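Acetamidase (PDB 2II1) probably hydrolyses non-peptide carbon-nitrogen bonds in linear amides and binds calcium ions. Local coordinates at residues D40-E45 against Q87-A92; G72-I77 against F215-L220; D116-S121 against H184-D189; G154-K159 against M227-A232. All coordinates share one frame; numbering follows the deposited sequence.

How the contacts relate
Two of the four contacts, 3 and 4, supply calcium ligands; the other two are packing that contributes none. Contact 1 closes first along the chain, before contact 3 opens; both reach the four-stranded antiparallel sheet and the second subunit, with centres about 13 Å apart. Contact 2 lies on the other side of the chain's centre, about 33 Å from contact 1 between centres. Contact 3 is nested in the loop that contact 2 closes. Contact 4 lies deepest and touches both contact 2, through the adjacent strands 219-221 and 225-232, and contact 3. His184 of contact 3 and Asn155 and Asp157 of contact 4 bind two calcium ions that share one water, so the site spans both contacts.

Contact 1 (D40-E45 against Q87-A92); sequences DQITNE and QGVMTA
Strand 87-92, an edge strand, within the chain, of a four-stranded antiparallel sheet, is covered here by the loop between strands 28-34 and 60-67, whose Ile42 lies against Val89 and Thr91. The two branches of Ile42 divide the work. Its CG2 methyl, set anti to the backbone N, stands 4.0 Å from CG1 of Val89, while the longer branch reaches along the strand to bring CD1 within 3.9 Å of CG2 of Thr91. The backbone shares in the packing as well, since Ile42 O lies 3.9 Å from the Val89 CG2 methyl.

Val89 and Thr91 can both serve the loop because alternate residues of a β-strand face the same way. Met90, between them, points away and packs on Met263 of the second subunit, so the strand is sandwiched between a loop of its own chain and the partner molecule. No hydrogen bond links the two segments. Gln47 bridges the loop, its side-chain amide accepting from Thr43 N and donating to Gln41 O, on the two residues flanking Ile42. Val89 also pairs through its backbone with Glu198, a calcium ligand, and its side chain comes about 5 Å from that of Glu198.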
loop_
_atom_site.group_PDB
_atom_site.type_symbol
_atom_site.label_atom_id
_atom_site.label_comp_id
_atom_site.label_asym_id
_atom_site.label_seq_id
_atom_site.Cartn_x
_atom_site.Cartn_y
_atom_site.Cartn_z
ATOM N N ASP A 40 -8.241 -28.612 1.735
ATOM C CA ASP A 40 -8.765 -29.240 0.511
ATOM C C ASP A 40 -10.255 -29.703 0.633
ATOM O O ASP A 40 -10.735 -30.589 -0.115
ATOM C CB ASP A 40 -7.807 -30.374 0.066
ATOM C CG ASP A 40 -6.342 -29.903 -0.107
ATOM O OD1 ASP A 40 -6.081 -28.727 -0.457
ATOM O OD2 ASP A 40 -5.427 -30.729 0.095
ATOM N N GLN A 41 -10.985 -29.076 1.565
ATOM C CA GLN A 41 -12.361 -29.462 1.874
ATOM C C GLN A 41 -13.382 -29.004 0.844
ATOM O O GLN A 41 -14.418 -29.651 0.672
ATOM C CB GLN A 41 -12.771 -28.930 3.241
ATOM C CG GLN A 41 -12.058 -29.635 4.372
ATOM C CD GLN A 41 -12.523 -29.159 5.711
ATOM O OE1 GLN A 41 -13.580 -29.565 6.165
ATOM N NE2 GLN A 41 -11.754 -28.277 6.341
ATOM N N ILE A 42 -13.111 -27.880 0.183
ATOM C CA ILE A 42 -14.002 -27.357 -0.835
ATOM C C ILE A 42 -13.524 -27.808 -2.219
ATOM O O ILE A 42 -12.467 -27.393 -2.689
ATOM C CB ILE A 42 -14.105 -25.818 -0.753
ATOM C CG1 ILE A 42 -14.300 -25.385 0.714
ATOM C CG2 ILE A 42 -15.250 -25.315 -1.629
ATOM C CD1 ILE A 42 -14.756 -23.960 0.917
ATOM N N THR A 43 -14.314 -28.676 -2.851
ATOM C CA THR A 43 -14.019 -29.214 -4.187
ATOM C C THR A 43 -15.102 -28.902 -5.238
ATOM O O THR A 43 -14.967 -29.272 -6.407
ATOM C CB THR A 43 -13.939 -30.734 -4.093
ATOM O OG1 THR A 43 -15.199 -31.213 -3.621
ATOM C CG2 THR A 43 -12.830 -31.171 -3.116
ATOM N N ASN A 44 -16.161 -28.220 -4.815
ATOM C CA ASN A 44 -17.374 -28.029 -5.607
ATOM C C ASN A 44 -18.025 -26.671 -5.281
ATOM O O ASN A 44 -18.031 -26.256 -4.128
ATOM C CB ASN A 44 -18.316 -29.220 -5.361
ATOM C CG ASN A 44 -19.767 -28.821 -5.185
ATOM O OD1 ASN A 44 -20.255 -28.734 -4.059
ATOM N ND2 ASN A 44 -20.476 -28.602 -6.298
ATOM N N GLU A 45 -18.576 -25.993 -6.294
ATOM C CA GLU A 45 -19.042 -24.593 -6.154
ATOM C C GLU A 45 -20.392 -24.409 -5.404
ATOM O O GLU A 45 -20.782 -23.285 -5.071
ATOM C CB GLU A 45 -19.104 -23.924 -7.533
ATOM C CG GLU A 45 -17.735 -23.670 -8.201
ATOM C CD GLU A 45 -17.829 -22.753 -9.428
ATOM O OE1 GLU A 45 -18.926 -22.684 -10.025
ATOM O OE2 GLU A 45 -16.822 -22.105 -9.813
ATOM N N GLN A 87 -6.281 -26.305 -9.872
ATOM C CA GLN A 87 -7.503 -25.574 -9.599
ATOM C C GLN A 87 -7.495 -24.910 -8.231
ATOM O O GLN A 87 -7.243 -25.551 -7.210
ATOM C CB GLN A 87 -8.709 -26.501 -9.772
ATOM C CG GLN A 87 -9.994 -26.044 -9.118
ATOM C CD GLN A 87 -11.072 -27.118 -9.182
ATOM O OE1 GLN A 87 -11.250 -27.889 -8.234
ATOM N NE2 GLN A 87 -11.775 -27.187 -10.309
ATOM N N GLY A 88 -7.768 -23.610 -8.234
ATOM C CA GLY A 88 -7.913 -22.830 -7.021
ATOM C C GLY A 88 -9.359 -22.610 -6.620
ATOM O O GLY A 88 -10.268 -23.038 -7.315
ATOM N N VAL A 89 -9.561 -21.932 -5.494
ATOM C CA VAL A 89 -10.893 -21.731 -4.889
ATOM C C VAL A 89 -10.940 -20.376 -4.132
ATOM O O VAL A 89 -9.972 -19.962 -3.452
ATOM C CB VAL A 89 -11.298 -22.896 -3.907
ATOM C CG1 VAL A 89 -12.684 -22.679 -3.318
ATOM C CG2 VAL A 89 -11.254 -24.260 -4.594
HETATM N N MSE A 90 -12.057 -19.675 -4.307
HETATM C CA MSE A 90 -12.364 -18.493 -3.532
HETATM C C MSE A 90 -13.767 -18.611 -2.935
HETATM O O MSE A 90 -14.675 -19.224 -3.529
HETATM C CB MSE A 90 -12.297 -17.220 -4.389
HETATM C CG MSE A 90 -10.923 -16.892 -4.958
HETATM SE SE MSE A 90 -10.850 -15.099 -5.781
HETATM C CE MSE A 90 -10.623 -14.130 -4.167
ATOM N N THR A 91 -13.904 -17.993 -1.762
ATOM C CA THR A 91 -15.141 -17.891 -1.030
ATOM C C THR A 91 -15.465 -16.407 -0.679
ATOM O O THR A 91 -14.646 -15.704 -0.071
ATOM C CB THR A 91 -15.082 -18.742 0.282
ATOM O OG1 THR A 91 -14.178 -18.139 1.211
ATOM C CG2 THR A 91 -14.639 -20.159 0.002
ATOM N N ALA A 92 -16.652 -15.953 -1.096
ATOM C CA ALA A 92 -17.241 -14.687 -0.639
ATOM C C ALA A 92 -18.307 -14.995 0.419
ATOM O O ALA A 92 -19.270 -15.695 0.111
ATOM C CB ALA A 92 -17.871 -13.923 -1.816
#

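Contact 2 (G72-I77 against F215-L220); sequences GDMLEI and FPLPAL
Met74 and Leu217 bring the backbones of 72-77 and 215-220 to their nearest approach, and even there the CA atoms are 8.5 Å apart. The first segment runs from a loop into strand 74-84; the second is mostly loop, passes a cis peptide bond before Pro218 and enters strand 219-221. With no hydrogen bond between them, the separation is bridged by side chains alone.

Met74, a selenomethionine, does most of the bridging. A first torsion of 46° tucks CG between the backbone N and the carbonyl carbon, and the chain then extends before bending at the selenium. Near its root, CB lies 3.7 Å from CD1 of Leu217; further out, SE comes within 4.0 Å of the other methyl, CD2, so the leucine fork is met along the length of the side chain. The selenium also makes a Met-aromatic contact with Phe215. It stands 3.8 Å from CE1 and 4.7 Å from the ring centroid, 45° off the ring normal, an oblique approach. The terminal CE methyl of Met74 continues past it to within 4.0 Å of Phe215 CZ. Both Leu217 and Phe215 cross the Met74 side chain at about a right angle.

In the large mixed sheet, strand 166-170 runs between strands 74-84 and 219-221, and its Tyr168 touches Met74 and Leu217 and meets the Phe215 ring edge-to-face. Phe226 of strand 225-232 and Phe249 of helix 235-253 add further rings around Phe215, joining this apolar cluster to that helix.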
loop_
_atom_site.group_PDB
_atom_site.type_symbol
_atom_site.label_atom_id
_atom_site.label_comp_id
_atom_site.label_asym_id
_atom_site.label_seq_id
_atom_site.Cartn_x
_atom_site.Cartn_y
_atom_site.Cartn_z
ATOM N N GLY A 72 17.582 -16.362 19.410
ATOM C CA GLY A 72 18.307 -15.133 19.023
ATOM C C GLY A 72 18.816 -15.068 17.584
ATOM O O GLY A 72 19.109 -13.984 17.088
ATOM N N ASP A 73 18.918 -16.218 16.920
ATOM C CA ASP A 73 19.289 -16.305 15.500
ATOM C C ASP A 73 18.078 -15.870 14.664
ATOM O O ASP A 73 17.007 -15.590 15.191
ATOM C CB ASP A 73 19.705 -17.747 15.100
ATOM C CG ASP A 73 20.973 -18.248 15.830
ATOM O OD1 ASP A 73 21.552 -17.520 16.654
ATOM O OD2 ASP A 73 21.389 -19.405 15.596
HETATM N N MSE A 74 18.278 -15.806 13.362
HETATM C CA MSE A 74 17.187 -15.701 12.420
HETATM C C MSE A 74 17.340 -16.741 11.335
HETATM O O MSE A 74 18.444 -17.288 11.130
HETATM C CB MSE A 74 17.058 -14.275 11.846
HETATM C CG MSE A 74 18.307 -13.586 11.385
HETATM SE SE MSE A 74 17.846 -11.991 10.278
HETATM C CE MSE A 74 19.433 -12.012 9.090
ATOM N N LEU A 75 16.229 -17.079 10.680
ATOM C CA LEU A 75 16.318 -17.928 9.499
ATOM C C LEU A 75 16.347 -17.035 8.297
ATOM O O LEU A 75 15.609 -16.033 8.233
ATOM C CB LEU A 75 15.135 -18.875 9.384
ATOM C CG LEU A 75 15.044 -20.007 10.405
ATOM C CD1 LEU A 75 13.837 -20.822 10.067
ATOM C CD2 LEU A 75 16.308 -20.884 10.438
ATOM N N GLU A 76 17.208 -17.395 7.357
ATOM C CA GLU A 76 17.248 -16.795 6.034
ATOM C C GLU A 76 16.703 -17.820 5.038
ATOM O O GLU A 76 17.309 -18.855 4.814
ATOM C CB GLU A 76 18.674 -16.387 5.676
ATOM C CG GLU A 76 18.807 -15.847 4.269
ATOM C CD GLU A 76 20.232 -15.568 3.895
ATOM O OE1 GLU A 76 20.949 -16.524 3.566
ATOM O OE2 GLU A 76 20.634 -14.401 3.930
ATOM N N ILE A 77 15.537 -17.545 4.472
ATOM C CA ILE A 77 14.820 -18.548 3.696
ATOM C C ILE A 77 14.608 -18.078 2.263
ATOM O O ILE A 77 13.876 -17.124 2.002
ATOM C CB ILE A 77 13.460 -18.898 4.305
ATOM C CG1 ILE A 77 13.634 -19.302 5.778
ATOM C CG2 ILE A 77 12.799 -19.999 3.435
ATOM C CD1 ILE A 77 12.450 -18.957 6.694
ATOM N N PHE A 215 18.140 -7.093 11.592
ATOM C CA PHE A 215 16.985 -6.189 11.474
ATOM C C PHE A 215 15.742 -6.732 12.194
ATOM O O PHE A 215 15.705 -7.916 12.584
ATOM C CB PHE A 215 16.659 -5.870 9.994
ATOM C CG PHE A 215 17.107 -6.922 9.018
ATOM C CD1 PHE A 215 16.447 -8.134 8.926
ATOM C CD2 PHE A 215 18.170 -6.682 8.177
ATOM C CE1 PHE A 215 16.859 -9.096 8.012
ATOM C CE2 PHE A 215 18.587 -7.624 7.277
ATOM C CZ PHE A 215 17.930 -8.846 7.196
ATOM N N PRO A 216 14.720 -5.877 12.369
ATOM C CA PRO A 216 13.467 -6.336 12.969
ATOM C C PRO A 216 12.753 -7.273 12.010
ATOM O O PRO A 216 12.835 -7.096 10.799
ATOM C CB PRO A 216 12.672 -5.046 13.174
ATOM C CG PRO A 216 13.653 -3.942 12.994
ATOM C CD PRO A 216 14.641 -4.449 12.022
ATOM N N LEU A 217 12.088 -8.275 12.563
ATOM C CA LEU A 217 11.545 -9.373 11.788
ATOM C C LEU A 217 10.007 -9.387 12.004
ATOM O O LEU A 217 9.551 -8.913 13.009
ATOM C CB LEU A 217 12.178 -10.676 12.291
ATOM C CG LEU A 217 13.686 -10.823 12.185
ATOM C CD1 LEU A 217 14.203 -12.149 12.778
ATOM C CD2 LEU A 217 14.020 -10.759 10.737
ATOM N N PRO A 218 9.218 -9.973 11.071
ATOM C CA PRO A 218 9.681 -10.560 9.830
ATOM C C PRO A 218 10.174 -9.536 8.845
ATOM O O PRO A 218 9.841 -8.347 8.944
ATOM C CB PRO A 218 8.441 -11.312 9.307
ATOM C CG PRO A 218 7.552 -11.469 10.530
ATOM C CD PRO A 218 7.775 -10.207 11.265
ATOM N N ALA A 219 10.935 -9.998 7.858
ATOM C CA ALA A 219 11.367 -9.116 6.809
ATOM C C ALA A 219 11.606 -9.886 5.539
ATOM O O ALA A 219 11.744 -11.117 5.527
ATOM C CB ALA A 219 12.638 -8.368 7.231
ATOM N N LEU A 220 11.694 -9.154 4.455
ATOM C CA LEU A 220 11.998 -9.785 3.201
ATOM C C LEU A 220 12.818 -8.920 2.262
ATOM O O LEU A 220 12.804 -7.700 2.333
ATOM C CB LEU A 220 10.676 -10.287 2.552
ATOM C CG LEU A 220 9.637 -9.331 1.997
ATOM C CD1 LEU A 220 10.207 -8.867 0.623
ATOM C CD2 LEU A 220 8.283 -10.047 1.832
#

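Contact 3 (D116-S121 against H184-D189); sequences DDVVYS and HAAMGD. With CA (calcium ion), chain F.
A small, wholly buried apolar contact joins Val118, on a strand of the four-stranded antiparallel sheet, to Ala185 and Ala186, in the loop that leaves strand 176-184. One methyl carries all of it: CG2 of Val118 lies 3.7 Å from CB of Ala185 and 4.2 Å from CB of Ala186. The same CG2 also comes within 3.8 Å of the Ala185 carbonyl O, so the branch rests on backbone as well as on side chains. With chi1 at 177°, the valine has CG1 anti to its backbone N, which leaves CG2 beside that N and turned to the loop. Two short alanine side chains let the backbones draw close, and the CA atoms of Val118 and Ala185 are 7.0 Å apart.

His184, the first residue of this segment and the last of strand 176-184, binds a calcium ion through NE2 at 2.1 Å, alongside Asp182, Glu198 and a water. Its backbone pairs with Met131, and that of Ala185 with Gln129, so the chain leaves the metal site paired first with strand 131-136 and then with the residues just before it.

On the other segment, strand 117-119 lies between strands 107-114 and 125-127, whose Phe111, Ile113 and Leu126 also pack on Val118, and it runs on into a classic beta bulge in which Tyr120 and Ser121 both face Leu124. The second subunit closes in on both segments, Tyr120 OH being hydrogen-bonded to its Glu260 O and Ala186 packing on its Gly267.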
loop_
_atom_site.group_PDB
_atom_site.type_symbol
_atom_site.label_atom_id
_atom_site.label_comp_id
_atom_site.label_asym_id
_atom_site.label_seq_id
_atom_site.Cartn_x
_atom_site.Cartn_y
_atom_site.Cartn_z
ATOM N N ASP A 116 0.153 -20.096 -17.823
ATOM C CA ASP A 116 0.543 -19.160 -16.789
ATOM C C ASP A 116 -0.621 -18.278 -16.310
ATOM O O ASP A 116 -0.372 -17.147 -15.917
ATOM C CB ASP A 116 1.664 -18.269 -17.308
ATOM N N ASP A 117 -1.866 -18.777 -16.383
ATOM C CA ASP A 117 -3.091 -17.978 -16.099
ATOM C C ASP A 117 -3.972 -18.580 -15.002
ATOM O O ASP A 117 -4.067 -19.804 -14.890
ATOM C CB ASP A 117 -3.964 -17.848 -17.373
ATOM C CG ASP A 117 -3.248 -17.144 -18.523
ATOM O OD1 ASP A 117 -2.598 -16.103 -18.290
ATOM O OD2 ASP A 117 -3.333 -17.621 -19.666
ATOM N N VAL A 118 -4.615 -17.729 -14.199
ATOM C CA VAL A 118 -5.767 -18.130 -13.366
ATOM C C VAL A 118 -7.064 -17.806 -14.144
ATOM O O VAL A 118 -7.357 -16.638 -14.470
ATOM C CB VAL A 118 -5.774 -17.445 -11.957
ATOM C CG1 VAL A 118 -7.016 -17.837 -11.155
ATOM C CG2 VAL A 118 -4.490 -17.748 -11.152
ATOM N N VAL A 119 -7.833 -18.841 -14.480
ATOM C CA VAL A 119 -9.035 -18.637 -15.272
ATOM C C VAL A 119 -10.212 -18.185 -14.379
ATOM O O VAL A 119 -10.725 -18.983 -13.580
ATOM C CB VAL A 119 -9.398 -19.902 -16.103
ATOM C CG1 VAL A 119 -10.682 -19.644 -16.932
ATOM C CG2 VAL A 119 -8.253 -20.269 -17.048
ATOM N N TYR A 120 -10.610 -16.913 -14.514
ATOM C CA TYR A 120 -11.726 -16.326 -13.747
ATOM C C TYR A 120 -13.067 -16.573 -14.452
ATOM O O TYR A 120 -14.046 -16.983 -13.837
ATOM C CB TYR A 120 -11.476 -14.815 -13.538
ATOM C CG TYR A 120 -12.542 -14.037 -12.769
ATOM C CD1 TYR A 120 -13.743 -13.632 -13.385
ATOM C CD2 TYR A 120 -12.331 -13.650 -11.444
ATOM C CE1 TYR A 120 -14.723 -12.891 -12.668
ATOM C CE2 TYR A 120 -13.292 -12.931 -10.730
ATOM C CZ TYR A 120 -14.490 -12.560 -11.342
ATOM O OH TYR A 120 -15.414 -11.825 -10.632
ATOM N N SER A 121 -13.090 -16.309 -15.749
ATOM C CA SER A 121 -14.249 -16.533 -16.595
ATOM C C SER A 121 -13.771 -16.626 -18.048
ATOM O O SER A 121 -12.560 -16.497 -18.335
ATOM C CB SER A 121 -15.259 -15.400 -16.454
ATOM O OG SER A 121 -14.676 -14.177 -16.862
ATOM N N HIS A 184 -1.279 -19.308 -2.689
ATOM C CA HIS A 184 -2.247 -18.654 -3.571
ATOM C C HIS A 184 -1.690 -18.607 -4.964
ATOM O O HIS A 184 -0.485 -18.475 -5.162
ATOM C CB HIS A 184 -2.578 -17.229 -3.160
ATOM C CG HIS A 184 -3.102 -17.120 -1.765
ATOM N ND1 HIS A 184 -2.789 -16.070 -0.928
ATOM C CD2 HIS A 184 -3.896 -17.948 -1.048
ATOM C CE1 HIS A 184 -3.386 -16.247 0.239
ATOM N NE2 HIS A 184 -4.054 -17.386 0.196
ATOM N N ALA A 185 -2.606 -18.704 -5.915
ATOM C CA ALA A 185 -2.301 -18.631 -7.323
ATOM C C ALA A 185 -2.356 -17.157 -7.765
ATOM O O ALA A 185 -1.760 -16.760 -8.777
ATOM C CB ALA A 185 -3.303 -19.498 -8.080
ATOM N N ALA A 186 -3.065 -16.342 -6.983
ATOM C CA ALA A 186 -3.144 -14.928 -7.208
ATOM C C ALA A 186 -3.713 -14.285 -5.976
ATOM O O ALA A 186 -4.504 -14.915 -5.258
ATOM C CB ALA A 186 -4.036 -14.635 -8.397
HETATM N N MSE A 187 -3.323 -13.029 -5.742
HETATM C CA MSE A 187 -3.813 -12.230 -4.607
HETATM C C MSE A 187 -3.227 -10.828 -4.732
HETATM O O MSE A 187 -2.058 -10.660 -5.060
HETATM C CB MSE A 187 -3.360 -12.811 -3.269
HETATM C CG MSE A 187 -4.174 -12.325 -2.071
HETATM SE SE MSE A 187 -3.128 -12.405 -0.432
HETATM C CE MSE A 187 -2.013 -10.796 -0.609
ATOM N N GLY A 188 -4.050 -9.829 -4.445
ATOM C CA GLY A 188 -3.620 -8.439 -4.436
ATOM C C GLY A 188 -3.437 -7.910 -3.030
ATOM O O GLY A 188 -3.983 -8.460 -2.079
ATOM N N ASP A 189 -2.641 -6.853 -2.899
ATOM C CA ASP A 189 -2.449 -6.199 -1.612
ATOM C C ASP A 189 -3.814 -5.938 -0.957
ATOM O O ASP A 189 -4.769 -5.432 -1.586
ATOM C CB ASP A 189 -1.663 -4.891 -1.758
ATOM C CG ASP A 189 -0.158 -5.107 -1.858
ATOM O OD1 ASP A 189 0.341 -6.240 -1.573
ATOM O OD2 ASP A 189 0.525 -4.129 -2.216
HETATM CA CA CA F . -5.267 -18.206 1.742
HETATM O O HOH W 1 -5.623 -16.569 2.780
#

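Contact 4 (G154-K159 against M227-A232); sequences GNLDTK and MTIASA. With CA (calcium ion), chain E.
Leu156 lays its CD2 methyl over strand 225-232, 4.0 Å from CG2 of Ile229 and 4.1 Å from OG of Ser231. It belongs to a calcium-binding corner: the chain turns at Gly154, makes an inverse gamma turn centred on Asn155, and alternates metal ligands with residues packed on the strand. The turn is closed by a weak backbone hydrogen bond from Leu156 N to Gly154 O.

Two residues beyond Leu156, Thr158 also faces the strand, its CG2 making a looser approach of 4.5 Å to CD1 of Ile229. Ile229 thus receives both residues on different branches, CG2 under Leu156 and CD1 under Thr158, while Leu220 of the neighbouring strand 219-221 packs on both Thr158 and Ile229. The polar ends have partners beyond the pair of segments: Ser231 OG is hydrogen-bonded to Thr282 OG1, and Thr158 OG1 to Ser274 OG.

Asn155 and Asp157 serve the metal. Asn155, its CG anti to the backbone N at chi1 -159°, brings OD1 to 2.3 Å from the calcium ion. Asp157 binds with both carboxylate oxygens, OD1 at 2.5 Å and OD2 at 2.4 Å from the same calcium; Asp182 adds a further ligand, and Asn278 ND2 donates to Asp157 OD2 from the second shell. The Asn155 amide is held at its other end too: ND2 is bonded to Gly147 O and donates at 2.9 Å to the oxygen of a water that itself coordinates the calcium.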
loop_
_atom_site.group_PDB
_atom_site.type_symbol
_atom_site.label_atom_id
_atom_site.label_comp_id
_atom_site.label_asym_id
_atom_site.label_seq_id
_atom_site.Cartn_x
_atom_site.Cartn_y
_atom_site.Cartn_z
ATOM N N GLY A 154 3.543 -16.338 10.543
ATOM C CA GLY A 154 2.175 -16.825 10.497
ATOM C C GLY A 154 1.412 -16.283 9.291
ATOM O O GLY A 154 1.988 -16.148 8.206
ATOM N N ASN A 155 0.146 -15.916 9.503
ATOM C CA ASN A 155 -0.789 -15.542 8.437
ATOM C C ASN A 155 -0.549 -14.106 7.918
ATOM O O ASN A 155 -1.316 -13.174 8.194
ATOM C CB ASN A 155 -2.206 -15.732 8.935
ATOM C CG ASN A 155 -3.199 -15.878 7.828
ATOM O OD1 ASN A 155 -2.844 -16.003 6.638
ATOM N ND2 ASN A 155 -4.463 -15.838 8.195
ATOM N N LEU A 156 0.566 -13.957 7.197
ATOM C CA LEU A 156 1.072 -12.641 6.755
ATOM C C LEU A 156 0.374 -12.165 5.487
ATOM O O LEU A 156 0.308 -10.958 5.238
ATOM C CB LEU A 156 2.603 -12.709 6.492
ATOM C CG LEU A 156 3.553 -12.887 7.689
ATOM C CD1 LEU A 156 5.021 -13.024 7.316
ATOM C CD2 LEU A 156 3.423 -11.739 8.692
ATOM N N ASP A 157 -0.118 -13.121 4.682
ATOM C CA ASP A 157 -0.680 -12.839 3.363
ATOM C C ASP A 157 0.006 -11.678 2.631
ATOM O O ASP A 157 -0.619 -10.677 2.267
ATOM C CB ASP A 157 -2.204 -12.687 3.455
ATOM C CG ASP A 157 -2.883 -13.983 3.852
ATOM O OD1 ASP A 157 -2.354 -15.065 3.504
ATOM O OD2 ASP A 157 -3.943 -13.938 4.501
ATOM N N THR A 158 1.308 -11.862 2.400
ATOM C CA THR A 158 2.176 -10.870 1.771
ATOM C C THR A 158 2.564 -11.413 0.408
ATOM O O THR A 158 3.212 -12.470 0.298
ATOM C CB THR A 158 3.405 -10.574 2.707
ATOM O OG1 THR A 158 2.931 -9.929 3.891
ATOM C CG2 THR A 158 4.465 -9.692 2.069
ATOM N N LYS A 159 2.153 -10.700 -0.640
ATOM C CA LYS A 159 2.300 -11.175 -2.009
ATOM C C LYS A 159 3.739 -11.154 -2.514
ATOM O O LYS A 159 4.061 -11.781 -3.530
ATOM C CB LYS A 159 1.345 -10.421 -2.977
ATOM C CG LYS A 159 1.818 -9.044 -3.458
ATOM C CD LYS A 159 0.850 -8.430 -4.458
ATOM C CE LYS A 159 1.342 -7.061 -4.890
ATOM N NZ LYS A 159 0.510 -6.398 -5.937
HETATM N N MSE A 227 12.196 -5.160 2.600
HETATM C CA MSE A 227 10.992 -4.724 3.308
HETATM C C MSE A 227 10.907 -5.238 4.699
HETATM O O MSE A 227 11.154 -6.411 4.940
HETATM C CB MSE A 227 9.747 -5.235 2.599
HETATM C CG MSE A 227 9.836 -5.121 1.123
HETATM SE SE MSE A 227 8.150 -5.656 0.346
HETATM C CE MSE A 227 8.860 -5.837 -1.481
ATOM N N THR A 228 10.484 -4.350 5.592
ATOM C CA THR A 228 10.132 -4.692 6.955
ATOM C C THR A 228 8.613 -4.927 7.071
ATOM O O THR A 228 7.807 -4.182 6.534
ATOM C CB THR A 228 10.648 -3.636 7.978
ATOM O OG1 THR A 228 10.200 -2.318 7.627
ATOM C CG2 THR A 228 12.203 -3.666 8.017
ATOM N N ILE A 229 8.258 -5.999 7.756
ATOM C CA ILE A 229 6.872 -6.415 7.977
ATOM C C ILE A 229 6.442 -6.284 9.466
ATOM O O ILE A 229 7.169 -6.687 10.404
ATOM C CB ILE A 229 6.689 -7.876 7.515
ATOM C CG1 ILE A 229 7.068 -8.017 6.045
ATOM C CG2 ILE A 229 5.245 -8.301 7.673
ATOM C CD1 ILE A 229 7.241 -9.430 5.591
ATOM N N ALA A 230 5.246 -5.748 9.685
ATOM C CA ALA A 230 4.675 -5.719 11.020
ATOM C C ALA A 230 3.186 -6.019 10.998
ATOM O O ALA A 230 2.482 -5.686 10.041
ATOM C CB ALA A 230 4.956 -4.377 11.714
ATOM N N SER A 231 2.717 -6.661 12.072
ATOM C CA SER A 231 1.297 -6.923 12.270
ATOM C C SER A 231 0.775 -6.356 13.584
ATOM O O SER A 231 1.464 -6.421 14.617
ATOM C CB SER A 231 1.016 -8.429 12.246
ATOM O OG SER A 231 1.442 -8.947 11.010
ATOM N N ALA A 232 -0.459 -5.865 13.529
ATOM C CA ALA A 232 -1.106 -5.246 14.667
ATOM C C ALA A 232 -2.616 -5.388 14.589
ATOM O O ALA A 232 -3.168 -5.858 13.606
ATOM C CB ALA A 232 -0.693 -3.785 14.742
HETATM CA CA CA E . -4.085 -16.344 4.681
HETATM O O HOH W 2 -5.957 -15.456 5.773
HETATM O O HOH W 1 -5.623 -16.569 2.780
#